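Local coordinates for secreted protein (Streptomyces lividans TK24, PDB 5LXZ), which binds copper and probably works as a metalloradical oxidase of the AA5 family, related to galactose oxidase, at residues A[13-18]-A[497-502]; A[422-427]-A[457-462]; A[510-515]-A[586-591]; A[76-81]-A[91-96]; A[256-261]-A[279-284]. The protein carries 1 engineered substitution. All coordinates share one frame; numbering follows the deposited sequence.

Contact 1: residues A[13-18]-A[497-502]; sequences GKWEII and EIYTPP
Trp15 and Tyr499 swing their rings together by different first torsions: the indole CG stands anti to its own carbonyl carbon (chi1 -67°), the phenol CG anti to its backbone N (chi1 178°). Tyr499 CD1 ends up over one face of the indole, 3.3 Å from Trp15 CE2, while Tyr499 CB sits almost on the normal of the six-membered ring, 3.6 Å from its centroid, in a CH-pi contact. The same sheet face carries Glu497, whose OE2 comes within 3.3 Å of Trp15 CE3; its carboxylate is gripped by a salt bridge to Arg458 and by the backbone N-H groups of Leu455 and Val456. An alanine in place of Trp15 would probably open a gap beside Tyr499 CB and CD1 and leave the carbonyl of Ala452 without the indole N-H it now accepts.

The backbones run antiparallel, with Lys14-Thr500 and Glu16-Ile498 as hydrogen-bonded pairs; Thr500 N reaches Lys14 O at 2.8 Å, nearly straight. Where the pairing starts, Gly13 CA lies just 3.0 Å from Thr500 O, and a side chain there would collide with that oxygen and with Tyr499 OH. On the other face one water donates to the carbonyls of Lys14 and Ile498 and also meets Thr500 OG1, which is bonded to Arg471 as well.

Strand 14-18 is the outer edge of a four-stranded antiparallel sheet, followed by 496-500, 472-476 and 462-466. An N-terminal strand thus completes a blade of late strands, the Velcro closure of a beta-propeller, with Phe474 meeting the indole edge-to-face.

Contact 2: residues A[422-427]-A[457-462]; sequences GGSQDY and GRNYHS. With CU (copper (II) ion), chain B.
Behind the copper site, in the propeller loop that leads on to its residues Tyr460 and His461, Arg458 and Asn459 meet Gly423 and Ser424. The cross-link is a backbone hydrogen bond from Gly423 N to Arg458 O, 2.8 Å long but bent to 133° at the hydrogen. A water bridges the same two residues, accepting from Arg458 N and lying 2.9 Å from Gly423 O. One step on, Ser424 OG packs 3.3 Å from Asn459 CB. That hydroxyl takes the crowded position between backbone N and carbonyl carbon (chi1 60°), from which it donates to Asp426 O at 2.8 Å and draws its own loop into a turn. An alanine at Ser424 would probably leave Asp426 O without this donor and loosen both the turn and the packing on Asn459.

In this galactose oxidase-like centre the loop 457-462 carries two of the four protein residues of the copper site, Tyr460 and His461. His461 NE2 binds copper at 2.0 Å, a water does so at 2.2 Å, and Tyr248 and His548 supply the other bonds. Tyr460 OH stands farther off, 2.8 Å from the metal, consistent with the weakly held axial tyrosine of galactose oxidase. The imidazole lies with CD2 over the centre of the Tyr460 ring, and its ND1 is bonded to Asp478, a second-shell carboxylate that fixes the rotation of the ligand. Asn459 is bonded on several sides: its ND2 is held by Asn434 and Ser479, its OD1 accepts from Tyr460 N, and its carbonyl receives the hydroxyl of Ser462 at 2.8 Å from above the carbonyl plane.

Contact 3: residues A[510-515]-A[586-591]; sequences PDLSGG and MFVTDG
The Pro510 ring and the Asp590 side chain cross at about a right angle, with carboxylate oxygen OD2 3.7 Å from Pro510 CD. The neighbouring ring atom, Pro510 CG, rests 3.8 Å from the carbonyl oxygen of Val588, so the proline meets the strand through its CH groups. Pro510 CB also touches Val588 CG2 at 4.2 Å.

Two residues along, Leu512 extends its CG anti to the backbone N (chi1 -176°) and brings both methyls down onto the strand. CD2 does most of the work: it lies 3.7 Å from Met586 O and 4.0 Å from Met586 CE, the thioether chain being bent at its last torsion and crossing the leucine at about a right angle. Val588 CG1 sits 4.0 Å from the same Leu512 CD2.

This is the galactose oxidase-like early-set domain near the C terminus, an immunoglobulin-like beta fold. Loop 510-515 lies over strand 582-590, and Phe527 touches both Leu512 and Met586.

The contact is van der Waals in kind, methyl and CH groups lying against carbons and against backbone and carboxylate oxygens, while Asp590 spends its OD1 on the backbone N-H groups of Glu592 and Thr594. Fit of shape, not directional bonding, therefore joins the two segments.

Contact 4: residues A[76-81]-A[91-96]; sequences SDLFCT and LLIAGG
Thr81 and Ile93 meet inside a propeller blade, just where a type II turn from Leu78 to Thr81 leads into strand 81-85. Thr81 fits against the strand with both branches: OG1 lies 3.5 Å from Ile93 CG1, and methyl CG2 is 3.3 Å from Gly95 O. That carbonyl is buried here and has no polar partner in the model. Leu78 adds a looser apolar touch, its CD1 being 4.3 Å from Ile93 CD1, and Phe227 of strand 226-230 touches both of these side chains.

Gly96 CA lies against two carbonyls of the segment 76-81, one just before the turn and one within it. It makes CA-H...O contacts with Phe79 O at 3.3 Å and Asp77 O at 3.5 Å, and a side chain at this position would run into the latter oxygen. The backbone angles of Gly95 and Gly96 by themselves also call for glycine.

Farther out, Asp77 is the centre of an inverse gamma turn and has its OD2 bonded to Ser45. Phe79 starts away from segment 91-96; its side chain comes about 4 Å from a bound copper and meets Tyr100 edge-to-face. Cys80 touches Tyr248, a copper ligand; in galactose oxidase the corresponding pair forms a thioether cofactor. The hydroxyl of Thr81 is oriented by the turn itself: chi1 of 48° places OG1 where it donates to Leu78 O at 2.7 Å.

Contact 5: residues A[256-261]-A[279-284]; sequences DGKILS and YDPKTK. With EDO (1,2-ethanediol), chain N.
Within a Kelch blade of the propeller, Ile259 and Tyr279 form the antiparallel pair that joins strands 259-262 and 277-280. Two hydrogen bonds close the pair, Ile259 N to Tyr279 O at 3.0 Å and Tyr279 N to Ile259 O at 2.8 Å, both close to straight. Their side chains share one face of the sheet, CB against CB at 4.1 Å. From there the phenol departs, CG anti to the backbone N (chi1 -177°), and its hydroxyl is bonded to Glu228.

Each strand is flanked by an Asx turn at this end of the blade. Asp256 OD1 accepts from Lys258 N at 3.0 Å, ahead of the first strand; Asp280 OD1 accepts from Lys282 N, both donors arriving from above the carboxylate plane. The carbonyl of Asp280 takes two further backbone bonds, from Thr283 N and Lys284 N.

Between the turns Lys258 runs extended across Asp280. Its CB lies 3.4 Å from Tyr279 O, and its NZ makes a long salt bridge of 4.0 Å to Asp280 OD2. Pro281 CG packs 3.8 Å from Gly257 O. A 1,2-ethanediol, probably from the crystallisation liquor, accepts a hydrogen bond from Asp256 N.

From the N terminus, strand 14-18 waits for residues 497-502, so contact 1 closes a loop that takes in nearly the whole propeller and the inserted beta barrel domain. Contacts 4, 5 and 2 follow one another inside it: contact 4 and contact 5 each shut a short hairpin-sized excursion, contact 2 one of about 30 residues holding strands 438-442 and 447-450, leading from one blade to the next. Contact 3 comes after these and lies within the early-set domain alone. None of the five cross. Leu92 of contact 4 packs on Ile259 and Tyr279, joining adjacent blades; His461 of contact 2 meets Phe79 of contact 4 beside copper; and Arg458 links contact 2 to Glu497 of contact 1.

Contact 1: residues A[13-18]-A[497-502]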
# COMPACT_ATOMS: atom_id res chain seq x y z
N GLY A 13 1.23 -6.92 -26.05
CA GLY A 13 -0.09 -6.51 -25.59
C GLY A 13 -0.48 -5.12 -26.03
O GLY A 13 0.10 -4.57 -26.96
N LYS A 14 -1.48 -4.56 -25.36
CA LYS A 14 -2.06 -3.28 -25.78
C LYS A 14 -2.73 -2.59 -24.61
O LYS A 14 -3.38 -3.27 -23.81
CB LYS A 14 -3.12 -3.50 -26.88
CG LYS A 14 -3.76 -2.19 -27.32
CD LYS A 14 -4.54 -2.22 -28.64
CE LYS A 14 -5.41 -0.97 -28.75
NZ LYS A 14 -4.64 0.31 -28.80
N TRP A 15 -2.56 -1.29 -24.52
CA TRP A 15 -3.20 -0.45 -23.51
C TRP A 15 -4.34 0.32 -24.12
O TRP A 15 -4.26 0.75 -25.30
CB TRP A 15 -2.19 0.57 -22.98
CG TRP A 15 -1.07 -0.02 -22.19
CD1 TRP A 15 0.10 -0.52 -22.64
CD2 TRP A 15 -1.04 -0.16 -20.78
NE1 TRP A 15 0.90 -0.97 -21.60
CE2 TRP A 15 0.20 -0.75 -20.43
CE3 TRP A 15 -1.94 0.17 -19.77
CZ2 TRP A 15 0.55 -1.00 -19.10
CZ3 TRP A 15 -1.57 -0.05 -18.45
CH2 TRP A 15 -0.35 -0.62 -18.14
N GLU A 16 -5.38 0.54 -23.34
CA GLU A 16 -6.49 1.39 -23.76
C GLU A 16 -6.91 2.25 -22.59
O GLU A 16 -7.05 1.75 -21.49
CB GLU A 16 -7.66 0.54 -24.21
CG GLU A 16 -8.90 1.33 -24.66
CD GLU A 16 -10.05 0.48 -25.18
OE1 GLU A 16 -10.04 -0.76 -25.01
OE2 GLU A 16 -11.00 1.08 -25.75
N ILE A 17 -7.13 3.53 -22.83
CA ILE A 17 -7.74 4.42 -21.87
C ILE A 17 -9.25 4.24 -21.88
O ILE A 17 -9.88 4.22 -22.94
CB ILE A 17 -7.37 5.89 -22.20
CG1 ILE A 17 -5.86 6.10 -22.03
CG2 ILE A 17 -8.16 6.85 -21.32
CD1 ILE A 17 -5.30 7.37 -22.65
N ILE A 18 -9.81 4.17 -20.68
CA ILE A 18 -11.21 4.41 -20.42
C ILE A 18 -11.34 5.69 -19.60
O ILE A 18 -10.71 5.86 -18.55
CB ILE A 18 -11.84 3.28 -19.61
CG1 ILE A 18 -12.03 2.09 -20.51
CG2 ILE A 18 -13.17 3.73 -19.02
CD1 ILE A 18 -10.78 1.29 -20.70
N GLU A 497 -6.83 2.96 -17.20
CA GLU A 497 -6.38 2.21 -18.36
C GLU A 497 -6.66 0.74 -18.15
O GLU A 497 -6.64 0.24 -17.01
CB GLU A 497 -4.89 2.37 -18.60
CG GLU A 497 -4.47 3.61 -19.34
CD GLU A 497 -2.96 3.61 -19.67
OE1 GLU A 497 -2.16 4.00 -18.83
OE2 GLU A 497 -2.56 3.23 -20.77
N ILE A 498 -6.89 0.04 -19.24
CA ILE A 498 -6.88 -1.42 -19.26
C ILE A 498 -5.73 -1.90 -20.08
O ILE A 498 -5.55 -1.43 -21.22
CB ILE A 498 -8.16 -1.94 -19.89
CG1 ILE A 498 -9.33 -1.38 -19.14
CG2 ILE A 498 -8.20 -3.46 -19.93
CD1 ILE A 498 -9.42 -1.76 -17.74
N TYR A 499 -4.94 -2.80 -19.53
CA TYR A 499 -3.89 -3.45 -20.25
C TYR A 499 -4.32 -4.85 -20.62
O TYR A 499 -4.74 -5.66 -19.78
CB TYR A 499 -2.57 -3.49 -19.44
CG TYR A 499 -1.46 -4.21 -20.17
CD1 TYR A 499 -0.94 -3.68 -21.35
CD2 TYR A 499 -0.99 -5.43 -19.74
CE1 TYR A 499 0.05 -4.34 -22.03
CE2 TYR A 499 0.04 -6.09 -20.39
CZ TYR A 499 0.51 -5.58 -21.59
OH TYR A 499 1.52 -6.27 -22.21
N THR A 500 -4.17 -5.20 -21.90
CA THR A 500 -4.44 -6.53 -22.40
C THR A 500 -3.09 -7.19 -22.69
O THR A 500 -2.36 -6.74 -23.59
CB THR A 500 -5.26 -6.46 -23.71
OG1 THR A 500 -6.52 -5.86 -23.45
CG2 THR A 500 -5.49 -7.83 -24.27
N PRO A 501 -2.71 -8.22 -21.95
CA PRO A 501 -1.36 -8.76 -22.10
C PRO A 501 -1.22 -9.56 -23.43
O PRO A 501 -2.22 -9.90 -24.03
CB PRO A 501 -1.20 -9.71 -20.88
CG PRO A 501 -2.19 -9.14 -19.89
CD PRO A 501 -3.35 -8.69 -20.69
N PRO A 502 0.00 -9.88 -23.80
CA PRO A 502 0.23 -10.63 -25.06
C PRO A 502 -0.56 -11.91 -25.14
O PRO A 502 -0.99 -12.33 -26.22
CB PRO A 502 1.71 -10.95 -24.97
CG PRO A 502 2.31 -9.85 -24.15
CD PRO A 502 1.26 -9.50 -23.15
O HOH W 1 -6.51 -3.11 -23.47

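Contact 2: residues A[422-427]-A[457-462]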
# COMPACT_ATOMS: atom_id res chain seq x y z
N GLY A 422 4.92 1.47 -14.98
CA GLY A 422 4.75 2.81 -14.50
C GLY A 422 5.72 3.18 -13.42
O GLY A 422 6.84 2.65 -13.34
N GLY A 423 5.30 4.12 -12.59
CA GLY A 423 6.17 4.71 -11.62
C GLY A 423 6.80 5.99 -12.13
O GLY A 423 6.48 6.44 -13.23
N SER A 424 7.65 6.61 -11.32
CA SER A 424 8.32 7.84 -11.74
C SER A 424 9.72 7.86 -11.21
O SER A 424 10.05 7.22 -10.22
CB SER A 424 7.57 9.07 -11.28
OG SER A 424 7.46 9.12 -9.87
N GLN A 425 10.58 8.62 -11.89
CA GLN A 425 11.96 8.63 -11.49
C GLN A 425 12.22 9.46 -10.23
O GLN A 425 13.24 9.26 -9.56
CB GLN A 425 12.82 9.15 -12.64
CG GLN A 425 14.31 8.92 -12.50
CD GLN A 425 15.10 9.06 -13.83
OE1 GLN A 425 14.55 9.21 -14.89
NE2 GLN A 425 16.40 8.96 -13.72
N ASP A 426 11.30 10.39 -9.92
CA ASP A 426 11.43 11.24 -8.76
C ASP A 426 10.13 11.33 -8.00
O ASP A 426 9.07 10.89 -8.45
CB ASP A 426 11.92 12.62 -9.25
CG ASP A 426 12.67 13.41 -8.20
OD1 ASP A 426 12.77 13.04 -6.99
OD2 ASP A 426 13.08 14.55 -8.56
N TYR A 427 10.22 11.95 -6.83
CA TYR A 427 9.11 12.16 -5.90
C TYR A 427 7.89 12.75 -6.56
O TYR A 427 7.98 13.79 -7.17
CB TYR A 427 9.60 13.03 -4.74
CG TYR A 427 8.55 13.35 -3.72
CD1 TYR A 427 8.22 12.46 -2.70
CD2 TYR A 427 7.89 14.57 -3.76
CE1 TYR A 427 7.27 12.77 -1.75
CE2 TYR A 427 6.92 14.90 -2.83
CZ TYR A 427 6.58 13.98 -1.85
OH TYR A 427 5.64 14.30 -0.93
N GLY A 457 0.82 8.21 -17.41
CA GLY A 457 1.80 8.18 -16.35
C GLY A 457 1.16 7.96 -15.00
O GLY A 457 0.11 8.50 -14.70
N ARG A 458 1.80 7.12 -14.18
CA ARG A 458 1.28 6.74 -12.85
C ARG A 458 2.39 6.81 -11.80
O ARG A 458 3.33 6.03 -11.87
CB ARG A 458 0.63 5.35 -12.90
CG ARG A 458 -0.85 5.39 -13.37
CD ARG A 458 -1.50 4.04 -13.42
NE ARG A 458 -0.98 3.30 -14.54
CZ ARG A 458 -1.43 3.41 -15.78
NH1 ARG A 458 -0.88 2.66 -16.71
NH2 ARG A 458 -2.41 4.26 -16.10
N ASN A 459 2.29 7.75 -10.86
CA ASN A 459 3.28 7.91 -9.79
C ASN A 459 2.58 7.68 -8.46
O ASN A 459 1.98 6.61 -8.31
CB ASN A 459 4.19 9.17 -9.95
CG ASN A 459 3.45 10.50 -9.86
OD1 ASN A 459 3.11 10.98 -8.78
ND2 ASN A 459 3.23 11.14 -11.03
N TYR A 460 2.67 8.61 -7.54
CA TYR A 460 1.99 8.55 -6.23
C TYR A 460 0.51 8.34 -6.39
O TYR A 460 -0.10 8.84 -7.34
CB TYR A 460 2.25 9.90 -5.56
CG TYR A 460 1.80 10.09 -4.16
CD1 TYR A 460 2.16 9.18 -3.20
CD2 TYR A 460 1.10 11.22 -3.81
CE1 TYR A 460 1.81 9.39 -1.88
CE2 TYR A 460 0.73 11.44 -2.47
CZ TYR A 460 1.10 10.50 -1.55
OH TYR A 460 0.74 10.69 -0.23
N HIS A 461 -0.10 7.55 -5.49
CA HIS A 461 -1.54 7.35 -5.49
C HIS A 461 -2.04 6.68 -6.75
O HIS A 461 -3.08 7.08 -7.28
CB HIS A 461 -2.28 8.66 -5.25
CG HIS A 461 -2.19 9.17 -3.85
ND1 HIS A 461 -2.50 10.46 -3.51
CD2 HIS A 461 -1.87 8.54 -2.69
CE1 HIS A 461 -2.36 10.63 -2.21
NE2 HIS A 461 -1.99 9.48 -1.69
N SER A 462 -1.35 5.62 -7.16
CA SER A 462 -1.72 4.79 -8.30
C SER A 462 -1.89 3.36 -7.86
O SER A 462 -1.71 3.01 -6.66
CB SER A 462 -0.66 4.86 -9.40
OG SER A 462 -0.39 6.18 -9.77
CU CU B . -1.49 9.04 0.22
O HOH W 2 4.36 6.18 -15.12
O HOH W 3 -1.69 11.06 1.02

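Contact 3: residues A[510-515]-A[586-591]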
# COMPACT_ATOMS: atom_id res chain seq x y z
N PRO A 510 -8.45 -21.29 -23.46
CA PRO A 510 -9.20 -22.39 -22.90
C PRO A 510 -10.51 -21.93 -22.28
O PRO A 510 -10.58 -20.87 -21.66
CB PRO A 510 -8.27 -22.97 -21.82
CG PRO A 510 -7.15 -22.05 -21.67
CD PRO A 510 -7.14 -21.11 -22.82
N ASP A 511 -11.54 -22.72 -22.50
CA ASP A 511 -12.83 -22.49 -21.88
C ASP A 511 -12.82 -23.05 -20.45
O ASP A 511 -12.07 -23.97 -20.13
CB ASP A 511 -13.94 -23.16 -22.70
CG ASP A 511 -13.78 -24.67 -22.77
OD1 ASP A 511 -12.74 -25.16 -23.29
OD2 ASP A 511 -14.69 -25.39 -22.26
N LEU A 512 -13.67 -22.49 -19.59
CA LEU A 512 -13.77 -22.96 -18.22
C LEU A 512 -15.13 -22.60 -17.66
O LEU A 512 -15.54 -21.43 -17.70
CB LEU A 512 -12.64 -22.31 -17.38
CG LEU A 512 -12.54 -22.78 -15.93
CD1 LEU A 512 -12.17 -24.24 -15.81
CD2 LEU A 512 -11.52 -21.89 -15.23
N SER A 513 -15.85 -23.60 -17.17
CA SER A 513 -17.12 -23.36 -16.51
C SER A 513 -17.25 -24.27 -15.32
O SER A 513 -16.47 -25.21 -15.16
CB SER A 513 -18.28 -23.56 -17.50
OG SER A 513 -18.20 -24.83 -18.08
N GLY A 514 -18.24 -23.97 -14.48
CA GLY A 514 -18.45 -24.74 -13.24
C GLY A 514 -18.36 -23.94 -11.96
O GLY A 514 -18.71 -24.47 -10.90
N GLY A 515 -17.91 -22.67 -12.03
CA GLY A 515 -17.95 -21.76 -10.87
C GLY A 515 -19.25 -20.96 -10.77
O GLY A 515 -20.03 -20.93 -11.74
N MET A 586 -9.90 -18.53 -10.09
CA MET A 586 -9.20 -19.68 -10.59
C MET A 586 -9.04 -19.56 -12.09
O MET A 586 -10.03 -19.48 -12.83
CB MET A 586 -9.90 -20.99 -10.24
CG MET A 586 -8.97 -22.18 -10.48
SD MET A 586 -9.81 -23.75 -10.28
CE MET A 586 -10.72 -23.87 -11.81
N PHE A 587 -7.79 -19.57 -12.52
CA PHE A 587 -7.43 -19.51 -13.94
C PHE A 587 -6.79 -20.83 -14.34
O PHE A 587 -5.97 -21.41 -13.60
CB PHE A 587 -6.39 -18.42 -14.21
CG PHE A 587 -6.89 -17.02 -14.09
CD1 PHE A 587 -7.41 -16.34 -15.19
CD2 PHE A 587 -6.75 -16.31 -12.88
CE1 PHE A 587 -7.81 -15.01 -15.08
CE2 PHE A 587 -7.15 -15.00 -12.79
CZ PHE A 587 -7.63 -14.33 -13.87
N VAL A 588 -7.09 -21.29 -15.56
CA VAL A 588 -6.35 -22.41 -16.13
C VAL A 588 -5.60 -21.90 -17.33
O VAL A 588 -6.15 -21.08 -18.09
CB VAL A 588 -7.26 -23.62 -16.44
CG1 VAL A 588 -8.06 -23.98 -15.20
CG2 VAL A 588 -8.18 -23.39 -17.64
N THR A 589 -4.38 -22.35 -17.52
CA THR A 589 -3.57 -21.86 -18.61
C THR A 589 -3.09 -23.05 -19.42
O THR A 589 -2.67 -24.07 -18.86
CB THR A 589 -2.42 -21.03 -18.04
OG1 THR A 589 -2.98 -19.89 -17.37
CG2 THR A 589 -1.52 -20.53 -19.10
N ASP A 590 -3.13 -22.89 -20.75
CA ASP A 590 -2.75 -24.01 -21.63
C ASP A 590 -1.26 -24.03 -21.92
O ASP A 590 -0.49 -23.19 -21.45
CB ASP A 590 -3.62 -24.00 -22.89
CG ASP A 590 -3.35 -22.82 -23.81
OD1 ASP A 590 -2.30 -22.15 -23.71
OD2 ASP A 590 -4.26 -22.53 -24.63
N GLY A 591 -0.85 -24.93 -22.83
CA GLY A 591 0.56 -25.07 -23.19
C GLY A 591 1.17 -23.97 -24.03
O GLY A 591 2.38 -23.94 -24.19

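Contact 4: residues A[76-81]-A[91-96]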
# COMPACT_ATOMS: atom_id res chain seq x y z
N SER A 76 -17.17 7.95 5.52
CA SER A 76 -16.02 8.59 6.17
C SER A 76 -14.97 8.83 5.10
O SER A 76 -15.09 8.31 4.01
CB SER A 76 -15.39 7.68 7.25
OG SER A 76 -16.33 7.46 8.26
N ASP A 77 -13.93 9.57 5.46
CA ASP A 77 -12.85 9.83 4.52
C ASP A 77 -11.91 8.62 4.45
O ASP A 77 -10.89 8.59 5.14
CB ASP A 77 -12.06 11.09 4.83
CG ASP A 77 -11.34 11.61 3.62
OD1 ASP A 77 -11.30 10.85 2.63
OD2 ASP A 77 -10.85 12.76 3.62
N LEU A 78 -12.26 7.71 3.56
CA LEU A 78 -11.56 6.42 3.40
C LEU A 78 -10.31 6.48 2.57
O LEU A 78 -9.66 5.48 2.33
CB LEU A 78 -12.49 5.37 2.86
CG LEU A 78 -13.70 5.15 3.74
CD1 LEU A 78 -14.53 4.05 3.12
CD2 LEU A 78 -13.34 4.89 5.20
N PHE A 79 -9.93 7.67 2.16
CA PHE A 79 -8.61 7.94 1.65
C PHE A 79 -7.67 7.63 2.82
O PHE A 79 -7.98 7.94 3.93
CB PHE A 79 -8.65 9.45 1.22
CG PHE A 79 -7.33 10.10 1.01
CD1 PHE A 79 -6.30 9.47 0.36
CD2 PHE A 79 -7.14 11.42 1.46
CE1 PHE A 79 -5.09 10.11 0.16
CE2 PHE A 79 -5.95 12.05 1.29
CZ PHE A 79 -4.92 11.41 0.63
N CYS A 80 -6.52 7.03 2.61
CA CYS A 80 -5.60 6.79 3.77
C CYS A 80 -5.97 5.58 4.63
O CYS A 80 -5.47 5.44 5.74
CB CYS A 80 -5.45 7.98 4.78
SG CYS A 80 -5.09 9.66 4.21
N THR A 81 -6.86 4.73 4.15
CA THR A 81 -7.19 3.51 4.88
C THR A 81 -6.29 2.36 4.53
O THR A 81 -5.58 2.40 3.55
CB THR A 81 -8.61 3.04 4.48
OG1 THR A 81 -8.72 3.04 3.04
CG2 THR A 81 -9.61 3.88 5.09
N LEU A 91 -14.57 -6.73 2.30
CA LEU A 91 -13.31 -6.03 2.40
C LEU A 91 -13.32 -5.28 3.72
O LEU A 91 -14.16 -4.40 3.90
CB LEU A 91 -13.13 -5.04 1.24
CG LEU A 91 -11.75 -4.41 1.13
CD1 LEU A 91 -10.70 -5.39 0.59
CD2 LEU A 91 -11.78 -3.18 0.23
N LEU A 92 -12.43 -5.62 4.64
CA LEU A 92 -12.28 -4.86 5.85
C LEU A 92 -11.51 -3.61 5.45
O LEU A 92 -10.46 -3.73 4.83
CB LEU A 92 -11.52 -5.57 6.94
CG LEU A 92 -11.30 -4.81 8.24
CD1 LEU A 92 -12.61 -4.52 8.98
CD2 LEU A 92 -10.40 -5.64 9.14
N ILE A 93 -12.01 -2.43 5.81
CA ILE A 93 -11.33 -1.18 5.46
C ILE A 93 -11.30 -0.31 6.74
O ILE A 93 -12.32 -0.16 7.39
CB ILE A 93 -11.98 -0.56 4.19
CG1 ILE A 93 -11.23 0.71 3.76
CG2 ILE A 93 -13.44 -0.28 4.40
CD1 ILE A 93 -11.55 1.11 2.33
N ALA A 94 -10.14 0.17 7.16
CA ALA A 94 -10.00 0.81 8.45
C ALA A 94 -9.02 1.93 8.38
O ALA A 94 -8.03 1.87 7.65
CB ALA A 94 -9.60 -0.18 9.50
N GLY A 95 -9.26 2.90 9.23
CA GLY A 95 -8.49 4.09 9.27
C GLY A 95 -9.00 5.17 8.35
O GLY A 95 -10.19 5.21 8.01
N GLY A 96 -8.10 6.04 7.97
CA GLY A 96 -8.43 7.18 7.12
C GLY A 96 -7.93 8.46 7.70
O GLY A 96 -7.05 8.48 8.54

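Contact 5: residues A[256-261]-A[279-284]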
# COMPACT_ATOMS: atom_id res chain seq x y z
N ASP A 256 -4.50 -17.33 11.94
CA ASP A 256 -5.80 -17.63 12.52
C ASP A 256 -6.98 -16.95 11.81
O ASP A 256 -8.12 -17.08 12.26
CB ASP A 256 -5.82 -17.34 14.02
CG ASP A 256 -5.54 -15.90 14.36
OD1 ASP A 256 -5.49 -15.04 13.47
OD2 ASP A 256 -5.32 -15.58 15.57
N GLY A 257 -6.73 -16.21 10.73
CA GLY A 257 -7.76 -15.55 9.98
C GLY A 257 -8.15 -14.18 10.57
O GLY A 257 -9.00 -13.49 10.02
N LYS A 258 -7.54 -13.79 11.69
CA LYS A 258 -7.77 -12.47 12.24
C LYS A 258 -6.91 -11.48 11.46
O LYS A 258 -5.97 -11.87 10.77
CB LYS A 258 -7.46 -12.45 13.72
CG LYS A 258 -8.39 -13.40 14.49
CD LYS A 258 -8.11 -13.28 15.96
CE LYS A 258 -8.92 -14.33 16.71
NZ LYS A 258 -8.60 -14.24 18.16
N ILE A 259 -7.28 -10.22 11.52
CA ILE A 259 -6.61 -9.16 10.75
C ILE A 259 -5.81 -8.24 11.63
O ILE A 259 -6.33 -7.64 12.57
CB ILE A 259 -7.60 -8.33 9.95
CG1 ILE A 259 -8.60 -9.19 9.17
CG2 ILE A 259 -6.87 -7.32 9.07
CD1 ILE A 259 -7.97 -10.15 8.19
N LEU A 260 -4.51 -8.20 11.38
CA LEU A 260 -3.60 -7.36 12.10
C LEU A 260 -3.57 -5.96 11.47
O LEU A 260 -3.33 -5.84 10.27
CB LEU A 260 -2.23 -8.00 12.12
CG LEU A 260 -1.12 -7.25 12.87
CD1 LEU A 260 -1.31 -7.29 14.36
CD2 LEU A 260 0.20 -7.89 12.51
N SER A 261 -3.69 -4.94 12.29
CA SER A 261 -3.55 -3.54 11.87
C SER A 261 -2.29 -2.96 12.50
O SER A 261 -2.10 -3.04 13.71
CB SER A 261 -4.75 -2.77 12.25
OG SER A 261 -4.57 -1.44 11.84
N TYR A 279 -8.26 -7.43 14.52
CA TYR A 279 -9.69 -7.52 14.29
C TYR A 279 -10.06 -8.98 14.20
O TYR A 279 -9.50 -9.71 13.40
CB TYR A 279 -10.04 -6.88 12.96
CG TYR A 279 -11.51 -6.83 12.61
CD1 TYR A 279 -12.35 -5.94 13.26
CD2 TYR A 279 -12.05 -7.66 11.65
CE1 TYR A 279 -13.67 -5.85 12.90
CE2 TYR A 279 -13.38 -7.57 11.28
CZ TYR A 279 -14.17 -6.65 11.90
OH TYR A 279 -15.47 -6.57 11.49
N ASP A 280 -11.03 -9.40 15.02
CA ASP A 280 -11.56 -10.73 14.91
C ASP A 280 -12.84 -10.67 14.11
O ASP A 280 -13.84 -10.11 14.57
CB ASP A 280 -11.86 -11.23 16.33
CG ASP A 280 -12.33 -12.65 16.35
OD1 ASP A 280 -12.63 -13.20 15.28
OD2 ASP A 280 -12.37 -13.20 17.49
N PRO A 281 -12.88 -11.20 12.88
CA PRO A 281 -14.10 -11.13 12.09
C PRO A 281 -15.33 -11.80 12.73
O PRO A 281 -16.46 -11.44 12.42
CB PRO A 281 -13.73 -11.85 10.79
CG PRO A 281 -12.25 -11.76 10.77
CD PRO A 281 -11.77 -11.85 12.15
N LYS A 282 -15.06 -12.73 13.63
CA LYS A 282 -16.17 -13.43 14.32
C LYS A 282 -16.84 -12.57 15.37
O LYS A 282 -18.01 -12.77 15.68
CB LYS A 282 -15.69 -14.72 14.95
CG LYS A 282 -15.27 -15.76 13.93
CD LYS A 282 -14.77 -17.02 14.58
CE LYS A 282 -14.59 -18.13 13.54
NZ LYS A 282 -14.18 -19.42 14.21
N THR A 283 -16.12 -11.61 15.93
CA THR A 283 -16.71 -10.67 16.90
C THR A 283 -16.92 -9.26 16.37
O THR A 283 -17.58 -8.46 17.01
CB THR A 283 -15.87 -10.56 18.14
OG1 THR A 283 -14.58 -10.06 17.77
CG2 THR A 283 -15.68 -11.90 18.80
N LYS A 284 -16.32 -8.95 15.22
CA LYS A 284 -16.35 -7.60 14.65
C LYS A 284 -15.77 -6.57 15.62
O LYS A 284 -16.18 -5.42 15.62
CB LYS A 284 -17.74 -7.22 14.12
CG LYS A 284 -18.23 -8.13 13.01
CD LYS A 284 -19.67 -7.79 12.63
CE LYS A 284 -20.22 -8.61 11.45
NZ LYS A 284 -19.81 -10.02 11.38
C1 EDO N . 0.03 -16.37 13.44
O1 EDO N . -0.06 -15.84 12.10
C2 EDO N . -1.14 -15.97 14.32
O2 EDO N . -2.37 -16.37 13.75